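Local structure of Medium/long-chain acyl-CoA thioesterase YigI (Shewanella oneidensis, 3E8P) at residues H34-K42 and V51-L59; Q65-A74 and M113-R122. The protein probably hydrolyses medium- and long-chain fatty acyl-CoA thioesters to the free fatty acid and coenzyme A, as a member of the hot-dog thioesterase superfamily. All coordinates share one frame; numbering follows the deposited sequence.

Interaction 1. Residues H34-K42 and V51-L59; sequences HNLLGLDIK and VAINMKPEL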
ATOM      1  N   HIS A  34      18.002 -11.743  12.286  1.00 29.96           N
ATOM      2  CA  HIS A  34      17.101 -11.986  13.418  1.00 31.71           C
ATOM      3  C   HIS A  34      17.937 -12.097  14.681  1.00 33.74           C
ATOM      4  O   HIS A  34      17.502 -11.696  15.761  1.00 34.95           O
ATOM      5  CB  HIS A  34      16.290 -13.277  13.227  1.00 27.81           C
ATOM      6  CG  HIS A  34      15.361 -13.239  12.055  1.00 28.40           C
ATOM      7  ND1 HIS A  34      14.653 -14.343  11.626  1.00 26.09           N
ATOM      8  CD2 HIS A  34      15.057 -12.239  11.192  1.00 24.67           C
ATOM      9  CE1 HIS A  34      13.960 -14.026  10.547  1.00 25.82           C
ATOM     10  NE2 HIS A  34      14.189 -12.756  10.262  1.00 25.77           N
ATOM     11  N   ASN A  35      19.143 -12.646  14.539  1.00 35.53           N
ATOM     12  CA  ASN A  35      20.039 -12.798  15.671  1.00 36.85           C
ATOM     13  C   ASN A  35      20.627 -11.447  16.071  1.00 35.68           C
ATOM     14  O   ASN A  35      20.984 -11.236  17.225  1.00 35.55           O
ATOM     15  CB  ASN A  35      21.145 -13.810  15.345  1.00 39.67           C
ATOM     16  CG  ASN A  35      20.604 -15.229  15.175  1.00 42.77           C
ATOM     17  OD1 ASN A  35      19.718 -15.654  15.911  1.00 45.15           O
ATOM     18  ND2 ASN A  35      21.144 -15.968  14.212  1.00 44.77           N
ATOM     19  N   LEU A  36      20.708 -10.523  15.123  1.00 34.01           N
ATOM     20  CA  LEU A  36      21.238  -9.196  15.424  1.00 34.12           C
ATOM     21  C   LEU A  36      20.198  -8.391  16.198  1.00 34.22           C
ATOM     22  O   LEU A  36      20.537  -7.627  17.096  1.00 35.21           O
ATOM     23  CB  LEU A  36      21.596  -8.455  14.134  1.00 32.04           C
ATOM     24  CG  LEU A  36      22.126  -7.029  14.315  1.00 32.13           C
ATOM     25  CD1 LEU A  36      23.557  -7.058  14.866  1.00 33.84           C
ATOM     26  CD2 LEU A  36      22.100  -6.314  12.974  1.00 33.60           C
ATOM     27  N   LEU A  37      18.930  -8.565  15.838  1.00 32.31           N
ATOM     28  CA  LEU A  37      17.845  -7.850  16.499  1.00 33.00           C
ATOM     29  C   LEU A  37      17.333  -8.563  17.746  1.00 32.42           C
ATOM     30  O   LEU A  37      16.905  -7.915  18.698  1.00 29.45           O
ATOM     31  CB  LEU A  37      16.674  -7.625  15.526  1.00 31.12           C
ATOM     32  CG  LEU A  37      16.699  -6.356  14.665  1.00 30.56           C
ATOM     33  CD1 LEU A  37      17.996  -6.290  13.883  1.00 31.05           C
ATOM     34  CD2 LEU A  37      15.504  -6.345  13.710  1.00 31.05           C
ATOM     35  N   GLY A  38      17.383  -9.892  17.728  1.00 32.69           N
ATOM     36  CA  GLY A  38      16.904 -10.681  18.850  1.00 34.86           C
ATOM     37  C   GLY A  38      15.473 -11.140  18.598  1.00 36.62           C
ATOM     38  O   GLY A  38      14.704 -11.382  19.526  1.00 36.20           O
ATOM     39  N   LEU A  39      15.112 -11.246  17.325  1.00 36.52           N
ATOM     40  CA  LEU A  39      13.773 -11.666  16.932  1.00 38.46           C
ATOM     41  C   LEU A  39      13.576 -13.158  17.235  1.00 38.20           C
ATOM     42  O   LEU A  39      14.393 -13.986  16.839  1.00 36.30           O
ATOM     43  CB  LEU A  39      13.581 -11.356  15.442  1.00 37.59           C
ATOM     44  CG  LEU A  39      12.235 -11.569  14.755  1.00 38.36           C
ATOM     45  CD1 LEU A  39      12.169 -10.726  13.494  1.00 38.82           C
ATOM     46  CD2 LEU A  39      12.062 -13.034  14.424  1.00 40.62           C
ATOM     47  N   ASP A  40      12.499 -13.488  17.953  1.00 39.63           N
ATOM     48  CA  ASP A  40      12.207 -14.877  18.333  1.00 41.93           C
ATOM     49  C   ASP A  40      10.882 -15.448  17.827  1.00 41.93           C
ATOM     50  O   ASP A  40       9.858 -14.763  17.819  1.00 41.63           O
ATOM     51  CB  ASP A  40      12.194 -15.016  19.856  1.00 44.79           C
ATOM     52  CG  ASP A  40      13.507 -14.636  20.493  1.00 49.45           C
ATOM     53  OD1 ASP A  40      13.565 -14.637  21.738  1.00 54.13           O
ATOM     54  OD2 ASP A  40      14.478 -14.344  19.761  1.00 51.51           O
ATOM     55  N   ILE A  41      10.906 -16.710  17.413  1.00 42.06           N
ATOM     56  CA  ILE A  41       9.691 -17.381  16.969  1.00 44.63           C
ATOM     57  C   ILE A  41       9.176 -18.127  18.207  1.00 46.16           C
ATOM     58  O   ILE A  41       9.569 -19.259  18.479  1.00 46.07           O
ATOM     59  CB  ILE A  41       9.962 -18.380  15.810  1.00 44.86           C
ATOM     60  CG1 ILE A  41      10.310 -17.621  14.528  1.00 45.62           C
ATOM     61  CG2 ILE A  41       8.723 -19.227  15.540  1.00 45.06           C
ATOM     62  CD1 ILE A  41      11.656 -16.967  14.550  1.00 49.95           C
ATOM     63  N   LYS A  42       8.313 -17.458  18.964  1.00 48.42           N
ATOM     64  CA  LYS A  42       7.754 -18.012  20.190  1.00 51.32           C
ATOM     65  C   LYS A  42       7.005 -19.318  19.956  1.00 52.02           C
ATOM     66  O   LYS A  42       7.208 -20.289  20.678  1.00 52.59           O
ATOM     67  CB  LYS A  42       6.830 -16.982  20.847  1.00 52.94           C
ATOM     68  CG  LYS A  42       6.521 -17.262  22.306  1.00 56.44           C
ATOM     69  CD  LYS A  42       5.640 -16.172  22.914  1.00 58.40           C
ATOM     70  CE  LYS A  42       5.361 -16.436  24.388  1.00 58.75           C
ATOM     71  NZ  LYS A  42       4.403 -15.452  24.966  1.00 59.20           N
ATOM     72  N   VAL A  51       5.501 -14.120  16.897  1.00 32.31           N
ATOM     73  CA  VAL A  51       6.861 -13.624  16.889  1.00 30.85           C
ATOM     74  C   VAL A  51       6.998 -12.619  18.018  1.00 30.96           C
ATOM     75  O   VAL A  51       6.103 -11.802  18.245  1.00 31.81           O
ATOM     76  CB  VAL A  51       7.201 -12.939  15.543  1.00 29.78           C
ATOM     77  CG1 VAL A  51       8.571 -12.301  15.602  1.00 27.82           C
ATOM     78  CG2 VAL A  51       7.166 -13.966  14.423  1.00 32.29           C
ATOM     79  N   ALA A  52       8.114 -12.696  18.732  1.00 29.05           N
ATOM     80  CA  ALA A  52       8.370 -11.789  19.838  1.00 29.56           C
ATOM     81  C   ALA A  52       9.793 -11.266  19.755  1.00 30.51           C
ATOM     82  O   ALA A  52      10.684 -11.922  19.208  1.00 29.75           O
ATOM     83  CB  ALA A  52       8.153 -12.496  21.163  1.00 29.82           C
ATOM     84  N   ILE A  53       9.988 -10.072  20.296  1.00 30.34           N
ATOM     85  CA  ILE A  53      11.283  -9.428  20.305  1.00 31.32           C
ATOM     86  C   ILE A  53      11.312  -8.499  21.515  1.00 33.32           C
ATOM     87  O   ILE A  53      10.451  -7.633  21.673  1.00 31.91           O
ATOM     88  CB  ILE A  53      11.501  -8.616  18.996  1.00 33.11           C
ATOM     89  CG1 ILE A  53      12.840  -7.876  19.044  1.00 31.81           C
ATOM     90  CG2 ILE A  53      10.341  -7.627  18.789  1.00 31.84           C
ATOM     91  CD1 ILE A  53      13.205  -7.191  17.730  1.00 33.10           C
ATOM     92  N   ASN A  54      12.291  -8.691  22.388  1.00 35.94           N
ATOM     93  CA  ASN A  54      12.390  -7.847  23.567  1.00 37.32           C
ATOM     94  C   ASN A  54      13.031  -6.540  23.194  1.00 36.35           C
ATOM     95  O   ASN A  54      13.841  -6.476  22.271  1.00 36.44           O
ATOM     96  CB  ASN A  54      13.225  -8.517  24.656  1.00 40.07           C
ATOM     97  CG  ASN A  54      12.707  -9.878  25.018  1.00 41.51           C
ATOM     98  OD1 ASN A  54      11.538 -10.037  25.357  1.00 44.14           O
ATOM     99  ND2 ASN A  54      13.571 -10.874  24.942  1.00 45.65           N
HETATM  100  N   MSE A  55      12.658  -5.497  23.920  1.00 38.33           N
HETATM  101  CA  MSE A  55      13.202  -4.170  23.702  1.00 39.06           C
HETATM  102  C   MSE A  55      14.608  -4.141  24.272  1.00 39.46           C
HETATM  103  O   MSE A  55      14.849  -4.653  25.363  1.00 39.91           O
HETATM  104  CB  MSE A  55      12.352  -3.132  24.429  1.00 41.57           C
HETATM  105  CG  MSE A  55      12.938  -1.737  24.429  1.00 44.37           C
HETATM  106 SE   MSE A  55      12.921  -0.978  22.668  1.00 53.35          SE
HETATM  107  CE  MSE A  55      11.256   0.016  22.784  1.00 48.02           C
ATOM    108  N   LYS A  56      15.534  -3.567  23.516  1.00 39.21           N
ATOM    109  CA  LYS A  56      16.911  -3.425  23.959  1.00 37.91           C
ATOM    110  C   LYS A  56      17.381  -2.102  23.391  1.00 37.17           C
ATOM    111  O   LYS A  56      16.889  -1.659  22.352  1.00 37.74           O
ATOM    112  CB  LYS A  56      17.796  -4.590  23.480  1.00 36.53           C
ATOM    113  CG  LYS A  56      18.011  -4.724  21.992  1.00 37.59           C
ATOM    114  CD  LYS A  56      18.983  -5.877  21.707  1.00 38.19           C
ATOM    115  CE  LYS A  56      19.085  -6.188  20.224  1.00 40.64           C
ATOM    116  NZ  LYS A  56      19.975  -7.350  19.935  1.00 43.41           N
ATOM    117  N   PRO A  57      18.332  -1.445  24.069  1.00 36.09           N
ATOM    118  CA  PRO A  57      18.857  -0.152  23.621  1.00 34.91           C
ATOM    119  C   PRO A  57      19.147  -0.029  22.121  1.00 32.90           C
ATOM    120  O   PRO A  57      18.828   0.989  21.511  1.00 33.21           O
ATOM    121  CB  PRO A  57      20.117   0.020  24.478  1.00 35.57           C
ATOM    122  CG  PRO A  57      19.752  -0.696  25.744  1.00 34.35           C
ATOM    123  CD  PRO A  57      19.101  -1.953  25.220  1.00 34.53           C
ATOM    124  N   GLU A  58      19.744  -1.059  21.528  1.00 33.32           N
ATOM    125  CA  GLU A  58      20.091  -1.031  20.100  1.00 33.87           C
ATOM    126  C   GLU A  58      18.910  -0.919  19.128  1.00 32.97           C
ATOM    127  O   GLU A  58      19.108  -0.637  17.943  1.00 29.93           O
ATOM    128  CB  GLU A  58      20.897  -2.279  19.721  1.00 36.19           C
ATOM    129  CG  GLU A  58      22.281  -2.369  20.322  1.00 41.25           C
ATOM    130  CD  GLU A  58      22.264  -2.470  21.835  1.00 42.18           C
ATOM    131  OE1 GLU A  58      21.293  -3.037  22.382  1.00 40.81           O
ATOM    132  OE2 GLU A  58      23.232  -1.995  22.470  1.00 44.26           O
ATOM    133  N   LEU A  59      17.693  -1.143  19.622  1.00 33.62           N
ATOM    134  CA  LEU A  59      16.501  -1.099  18.775  1.00 33.45           C
ATOM    135  C   LEU A  59      15.729   0.216  18.825  1.00 34.02           C
ATOM    136  O   LEU A  59      14.709   0.359  18.158  1.00 34.85           O
ATOM    137  CB  LEU A  59      15.555  -2.252  19.140  1.00 30.41           C
ATOM    138  CG  LEU A  59      16.094  -3.673  18.936  1.00 29.88           C
ATOM    139  CD1 LEU A  59      15.012  -4.700  19.257  1.00 26.28           C
ATOM    140  CD2 LEU A  59      16.560  -3.838  17.504  1.00 28.57           C
TER
HETATM  141  O   HOH W   1      15.920  -8.147  21.200  1.00 25.14           O
HETATM  142  O   HOH W   2      14.463 -10.543  22.100  1.00 45.80           O
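Lys56 starts with CG wedged between its backbone N and carbonyl carbon (chi1 65°) and then runs fully extended, a course that carries NZ across to the C-terminal end of the helix at Leu36 and Leu37. There NZ donates to Leu36 O at 2.9 Å, arriving above the carbonyl plane, while CE lies 3.2 Å from Leu37 O. NZ thus lies by the last carbonyls of helix 32-37, where its charge is likely to be favourable, and an alanine here would probably leave Leu36 O without this charged donor and the helix end less firmly tied to 51-59. Ile53, CG1 anti to its backbone N (chi1 177°), puts CD1 4.1 Å from Leu37 CB. Leu59, further along the same segment, brings its CD2 to 3.8 Å from Leu37 CG. After positive-phi Gly38 the chain turns into a strand: Asp40 and Ala52 form an antiparallel hydrogen-bonded pair, with Asp40 N to Ala52 O at 2.7 Å and Ala52 N returning the bond to Asp40 O. Where the backbones diverge, one water donates to both Leu37 O and Asn54 O, and a second joins Gly38 O to Asn54 N. Next to the pair, Leu39 CD2 meets Val51 CG1 at 3.8 Å. Strands 40-44 and 49-54 form a beta hairpin, with 40-44 at the edge of the chain's sheet; strand 49-54 bonds onward to strand 125-134, Val51 and Ile53 rest on helix 70-90, and Ile41 packs against helix 14-29.

Interaction 2. Residues Q65-A74 and M113-R122; sequences QQILHGGVTA and MRVDYLRPGR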
ATOM      1  N   GLN A  65      11.772   9.819  23.289  1.00 47.32           N
ATOM      2  CA  GLN A  65      10.510   9.093  23.450  1.00 46.11           C
ATOM      3  C   GLN A  65      10.695   7.612  23.785  1.00 43.48           C
ATOM      4  O   GLN A  65       9.739   6.938  24.152  1.00 41.02           O
ATOM      5  CB  GLN A  65       9.672   9.204  22.168  1.00 49.00           C
ATOM      6  CG  GLN A  65       9.385  10.624  21.692  1.00 53.25           C
ATOM      7  CD  GLN A  65       8.388  11.359  22.572  1.00 56.48           C
ATOM      8  OE1 GLN A  65       8.080  12.531  22.338  1.00 57.30           O
ATOM      9  NE2 GLN A  65       7.874  10.672  23.590  1.00 58.21           N
ATOM     10  N   GLN A  66      11.917   7.108  23.652  1.00 41.43           N
ATOM     11  CA  GLN A  66      12.197   5.702  23.919  1.00 41.29           C
ATOM     12  C   GLN A  66      11.253   4.809  23.116  1.00 40.97           C
ATOM     13  O   GLN A  66      10.663   3.868  23.648  1.00 40.00           O
ATOM     14  CB  GLN A  66      12.064   5.388  25.417  1.00 41.38           C
ATOM     15  CG  GLN A  66      13.254   5.844  26.258  1.00 41.61           C
ATOM     16  CD  GLN A  66      14.528   5.072  25.943  1.00 40.35           C
ATOM     17  OE1 GLN A  66      14.651   3.893  26.266  1.00 40.09           O
ATOM     18  NE2 GLN A  66      15.477   5.737  25.300  1.00 38.85           N
ATOM     19  N   ILE A  67      11.104   5.112  21.833  1.00 39.67           N
ATOM     20  CA  ILE A  67      10.235   4.305  20.991  1.00 38.47           C
ATOM     21  C   ILE A  67      11.051   3.404  20.071  1.00 34.53           C
ATOM     22  O   ILE A  67      12.193   3.701  19.713  1.00 33.33           O
ATOM     23  CB  ILE A  67       9.287   5.174  20.139  1.00 39.29           C
ATOM     24  CG1 ILE A  67      10.086   6.098  19.237  1.00 41.38           C
ATOM     25  CG2 ILE A  67       8.413   6.022  21.031  1.00 40.82           C
ATOM     26  CD1 ILE A  67       9.225   6.852  18.275  1.00 44.48           C
ATOM     27  N   LEU A  68      10.452   2.279  19.718  1.00 32.36           N
ATOM     28  CA  LEU A  68      11.071   1.308  18.839  1.00 30.08           C
ATOM     29  C   LEU A  68      11.237   1.968  17.463  1.00 28.44           C
ATOM     30  O   LEU A  68      10.391   2.767  17.045  1.00 25.71           O
ATOM     31  CB  LEU A  68      10.154   0.087  18.752  1.00 31.47           C
ATOM     32  CG  LEU A  68      10.658  -1.235  18.177  1.00 33.07           C
ATOM     33  CD1 LEU A  68      11.747  -1.818  19.073  1.00 32.27           C
ATOM     34  CD2 LEU A  68       9.478  -2.197  18.071  1.00 31.91           C
ATOM     35  N   HIS A  69      12.332   1.662  16.771  1.00 26.39           N
ATOM     36  CA  HIS A  69      12.558   2.233  15.441  1.00 26.41           C
ATOM     37  C   HIS A  69      11.590   1.593  14.448  1.00 25.31           C
ATOM     38  O   HIS A  69      11.452   0.373  14.413  1.00 25.28           O
ATOM     39  CB  HIS A  69      13.993   1.985  14.977  1.00 25.19           C
ATOM     40  CG  HIS A  69      14.369   2.755  13.749  1.00 26.95           C
ATOM     41  ND1 HIS A  69      13.846   2.473  12.505  1.00 25.89           N
ATOM     42  CD2 HIS A  69      15.201   3.810  13.575  1.00 27.50           C
ATOM     43  CE1 HIS A  69      14.340   3.320  11.618  1.00 25.61           C
ATOM     44  NE2 HIS A  69      15.164   4.142  12.241  1.00 27.25           N
ATOM     45  N   GLY A  70      10.925   2.419  13.645  1.00 26.62           N
ATOM     46  CA  GLY A  70       9.966   1.910  12.674  1.00 26.20           C
ATOM     47  C   GLY A  70      10.469   0.770  11.805  1.00 26.29           C
ATOM     48  O   GLY A  70       9.674  -0.048  11.323  1.00 27.16           O
ATOM     49  N   GLY A  71      11.783   0.716  11.592  1.00 23.73           N
ATOM     50  CA  GLY A  71      12.357  -0.345  10.782  1.00 23.61           C
ATOM     51  C   GLY A  71      12.217  -1.701  11.455  1.00 23.14           C
ATOM     52  O   GLY A  71      12.076  -2.724  10.785  1.00 24.08           O
ATOM     53  N   VAL A  72      12.258  -1.708  12.786  1.00 22.33           N
ATOM     54  CA  VAL A  72      12.116  -2.943  13.539  1.00 21.52           C
ATOM     55  C   VAL A  72      10.684  -3.414  13.415  1.00 20.71           C
ATOM     56  O   VAL A  72      10.414  -4.591  13.179  1.00 20.31           O
ATOM     57  CB  VAL A  72      12.409  -2.741  15.038  1.00 23.47           C
ATOM     58  CG1 VAL A  72      12.078  -4.018  15.796  1.00 20.34           C
ATOM     59  CG2 VAL A  72      13.872  -2.351  15.245  1.00 24.12           C
ATOM     60  N   THR A  73       9.757  -2.484  13.588  1.00 21.28           N
ATOM     61  CA  THR A  73       8.342  -2.819  13.482  1.00 23.87           C
ATOM     62  C   THR A  73       8.063  -3.429  12.102  1.00 22.46           C
ATOM     63  O   THR A  73       7.384  -4.448  11.996  1.00 24.63           O
ATOM     64  CB  THR A  73       7.479  -1.570  13.695  1.00 24.20           C
ATOM     65  OG1 THR A  73       7.680  -1.082  15.028  1.00 24.68           O
ATOM     66  CG2 THR A  73       6.023  -1.893  13.498  1.00 23.99           C
ATOM     67  N   ALA A  74       8.610  -2.814  11.059  1.00 20.67           N
ATOM     68  CA  ALA A  74       8.428  -3.311   9.698  1.00 20.73           C
ATOM     69  C   ALA A  74       9.082  -4.681   9.525  1.00 21.92           C
ATOM     70  O   ALA A  74       8.541  -5.542   8.841  1.00 21.88           O
ATOM     71  CB  ALA A  74       9.012  -2.325   8.702  1.00 19.17           C
HETATM   72  N   MSE A 113       4.479  -4.909   0.679  1.00 25.95           N
HETATM   73  CA  MSE A 113       3.996  -4.787   2.041  1.00 27.06           C
HETATM   74  C   MSE A 113       3.648  -3.355   2.380  1.00 23.62           C
HETATM   75  O   MSE A 113       4.331  -2.413   1.963  1.00 20.60           O
HETATM   76  CB  MSE A 113       5.044  -5.275   3.047  1.00 32.45           C
HETATM   77  CG  MSE A 113       4.648  -4.987   4.496  1.00 41.83           C
HETATM   78 SE   MSE A 113       5.914  -5.577   5.858  1.00 56.26          SE
HETATM   79  CE  MSE A 113       7.426  -4.495   5.308  1.00 46.25           C
ATOM     80  N   ARG A 114       2.577  -3.210   3.149  1.00 22.39           N
ATOM     81  CA  ARG A 114       2.133  -1.913   3.617  1.00 20.01           C
ATOM     82  C   ARG A 114       2.097  -1.963   5.133  1.00 20.45           C
ATOM     83  O   ARG A 114       1.521  -2.872   5.722  1.00 19.07           O
ATOM     84  CB  ARG A 114       0.730  -1.575   3.113  1.00 21.15           C
ATOM     85  CG  ARG A 114       0.151  -0.331   3.790  1.00 19.37           C
ATOM     86  CD  ARG A 114      -1.326  -0.131   3.468  1.00 17.50           C
ATOM     87  NE  ARG A 114      -1.879   1.039   4.148  1.00 15.83           N
ATOM     88  CZ  ARG A 114      -2.035   2.245   3.597  1.00 18.53           C
ATOM     89  NH1 ARG A 114      -1.684   2.468   2.333  1.00 19.24           N
ATOM     90  NH2 ARG A 114      -2.551   3.237   4.318  1.00 19.00           N
ATOM     91  N   VAL A 115       2.723  -0.984   5.766  1.00 20.74           N
ATOM     92  CA  VAL A 115       2.718  -0.916   7.206  1.00 20.25           C
ATOM     93  C   VAL A 115       1.989   0.349   7.623  1.00 20.53           C
ATOM     94  O   VAL A 115       2.246   1.434   7.086  1.00 23.30           O
ATOM     95  CB  VAL A 115       4.146  -0.858   7.768  1.00 22.43           C
ATOM     96  CG1 VAL A 115       4.099  -0.714   9.277  1.00 19.80           C
ATOM     97  CG2 VAL A 115       4.910  -2.105   7.370  1.00 24.79           C
ATOM     98  N   ASP A 116       1.071   0.212   8.565  1.00 20.15           N
ATOM     99  CA  ASP A 116       0.335   1.359   9.084  1.00 21.47           C
ATOM    100  C   ASP A 116       0.799   1.556  10.534  1.00 22.43           C
ATOM    101  O   ASP A 116       0.577   0.692  11.388  1.00 22.07           O
ATOM    102  CB  ASP A 116      -1.179   1.092   9.020  1.00 23.77           C
ATOM    103  CG  ASP A 116      -1.739   1.211   7.594  1.00 27.89           C
ATOM    104  OD1 ASP A 116      -1.796   2.338   7.047  1.00 29.35           O
ATOM    105  OD2 ASP A 116      -2.121   0.176   7.018  1.00 31.62           O
ATOM    106  N   TYR A 117       1.478   2.674  10.783  1.00 22.14           N
ATOM    107  CA  TYR A 117       1.985   3.020  12.110  1.00 22.05           C
ATOM    108  C   TYR A 117       0.877   3.716  12.881  1.00 22.02           C
ATOM    109  O   TYR A 117       0.543   4.865  12.621  1.00 23.86           O
ATOM    110  CB  TYR A 117       3.215   3.932  11.984  1.00 22.76           C
ATOM    111  CG  TYR A 117       4.390   3.249  11.301  1.00 24.53           C
ATOM    112  CD1 TYR A 117       4.569   3.320   9.920  1.00 22.84           C
ATOM    113  CD2 TYR A 117       5.290   2.484  12.033  1.00 24.43           C
ATOM    114  CE1 TYR A 117       5.621   2.638   9.295  1.00 25.21           C
ATOM    115  CE2 TYR A 117       6.329   1.803  11.421  1.00 25.84           C
ATOM    116  CZ  TYR A 117       6.493   1.880  10.059  1.00 24.60           C
ATOM    117  OH  TYR A 117       7.519   1.178   9.472  1.00 25.74           O
ATOM    118  N   LEU A 118       0.310   3.008  13.843  1.00 25.49           N
ATOM    119  CA  LEU A 118      -0.813   3.524  14.621  1.00 25.71           C
ATOM    120  C   LEU A 118      -0.445   4.496  15.736  1.00 26.31           C
ATOM    121  O   LEU A 118      -1.111   5.514  15.912  1.00 29.33           O
ATOM    122  CB  LEU A 118      -1.603   2.341  15.203  1.00 25.08           C
ATOM    123  CG  LEU A 118      -1.910   1.245  14.176  1.00 25.46           C
ATOM    124  CD1 LEU A 118      -2.454   0.013  14.863  1.00 26.85           C
ATOM    125  CD2 LEU A 118      -2.899   1.788  13.147  1.00 27.90           C
ATOM    126  N   ARG A 119       0.600   4.176  16.492  1.00 27.47           N
ATOM    127  CA  ARG A 119       1.043   5.016  17.606  1.00 28.41           C
ATOM    128  C   ARG A 119       2.462   4.622  18.017  1.00 28.87           C
ATOM    129  O   ARG A 119       2.917   3.531  17.693  1.00 28.83           O
ATOM    130  CB  ARG A 119       0.076   4.869  18.787  1.00 28.43           C
ATOM    131  CG  ARG A 119      -0.167   3.424  19.226  1.00 28.05           C
ATOM    132  CD  ARG A 119      -1.235   3.368  20.299  1.00 27.86           C
ATOM    133  NE  ARG A 119      -2.523   3.813  19.781  1.00 31.28           N
ATOM    134  CZ  ARG A 119      -3.391   3.026  19.154  1.00 31.48           C
ATOM    135  NH1 ARG A 119      -3.122   1.742  18.973  1.00 32.91           N
ATOM    136  NH2 ARG A 119      -4.524   3.531  18.685  1.00 33.96           N
ATOM    137  N   PRO A 120       3.170   5.500  18.748  1.00 29.74           N
ATOM    138  CA  PRO A 120       4.546   5.259  19.202  1.00 30.63           C
ATOM    139  C   PRO A 120       4.840   3.869  19.743  1.00 30.24           C
ATOM    140  O   PRO A 120       4.092   3.326  20.561  1.00 28.33           O
ATOM    141  CB  PRO A 120       4.759   6.343  20.255  1.00 31.92           C
ATOM    142  CG  PRO A 120       3.907   7.462  19.745  1.00 32.29           C
ATOM    143  CD  PRO A 120       2.640   6.726  19.369  1.00 30.80           C
ATOM    144  N   GLY A 121       5.957   3.309  19.288  1.00 31.84           N
ATOM    145  CA  GLY A 121       6.353   1.983  19.716  1.00 33.16           C
ATOM    146  C   GLY A 121       6.977   1.922  21.098  1.00 34.01           C
ATOM    147  O   GLY A 121       8.185   1.762  21.221  1.00 35.34           O
ATOM    148  N   ARG A 122       6.168   2.068  22.140  1.00 33.36           N
ATOM    149  CA  ARG A 122       6.683   1.981  23.502  1.00 34.03           C
ATOM    150  C   ARG A 122       6.339   0.591  24.019  1.00 32.47           C
ATOM    151  O   ARG A 122       5.330   0.016  23.616  1.00 32.56           O
ATOM    152  CB  ARG A 122       6.047   3.040  24.405  1.00 35.98           C
ATOM    153  CG  ARG A 122       6.269   4.465  23.929  1.00 42.25           C
ATOM    154  CD  ARG A 122       6.062   5.481  25.048  1.00 46.22           C
ATOM    155  NE  ARG A 122       6.339   6.844  24.592  1.00 50.88           N
ATOM    156  CZ  ARG A 122       5.539   7.549  23.792  1.00 51.59           C
ATOM    157  NH1 ARG A 122       4.397   7.026  23.359  1.00 52.11           N
ATOM    158  NH2 ARG A 122       5.889   8.770  23.411  1.00 51.49           N
TER
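Tyr117 reaches Gly70 at the start of the central helix 70-90, around which the sheet of the hot-dog fold wraps; the axis of 113-117 makes 128° with that of the first turn, 70-74, 10.0 Å away at closest. The packing is tight here. The phenol OH donates to Gly70 O at 3.1 Å, from above the carbonyl plane, while Ala74 N donates to the same oxygen from the opposite face. CE2 of the Tyr117 ring stands 3.8 Å from Gly70 CA, and a side chain at Gly70 would point into it. CG stands anti to the carbonyl carbon (chi1 -64°), which sends the ring edge and OH to Gly70; Val115 CG1 lies over one face, near the rim. Further along, Ala74 CB packs on Val115 CG2 and CE of selenomethionine Met113, each at 4.3 Å. His69 N-caps the helix, its ND1 accepting from Gly71 N in the ring plane; its NE2 is hydrogen-bonded to His34 of the second subunit. Strand 113-117 also continues the sheet into that subunit. The other end is looser and more exposed. Ile67 CG2 touches Pro120 CB at 3.7 Å and lies over one face of the Arg122 guanidinium, whose NE makes a weak bond to Gln65 O. Between the two regions lies Gly121, centre of an inverse gamma turn: Gly121 O accepts from Leu68 N at 2.8 Å, with an N-H...O angle of 161°.

From the N terminus, helix 32-37 leads into strand 40-44, and interaction 1 closes the short hairpin loop back to strand 49-54. The chain then passes through 57-59 to strand 67-68 and the central helix; interaction 2 closes a much longer loop, 38 residues, most of them helical, when the end of strand 109-117 returns to the start of that helix. The loops are in series, neither nested nor crossed. They meet where Leu59 O probably accepts from His69 N and Leu59 CD2 packs on Val72 CG2. Interaction 1 joins edge strand 40-44 and helix 32-37 to strand 49-54 and its exit; interaction 2 joins the other edge strand, 109-117, to the start of the central helix. Both also touch the second subunit.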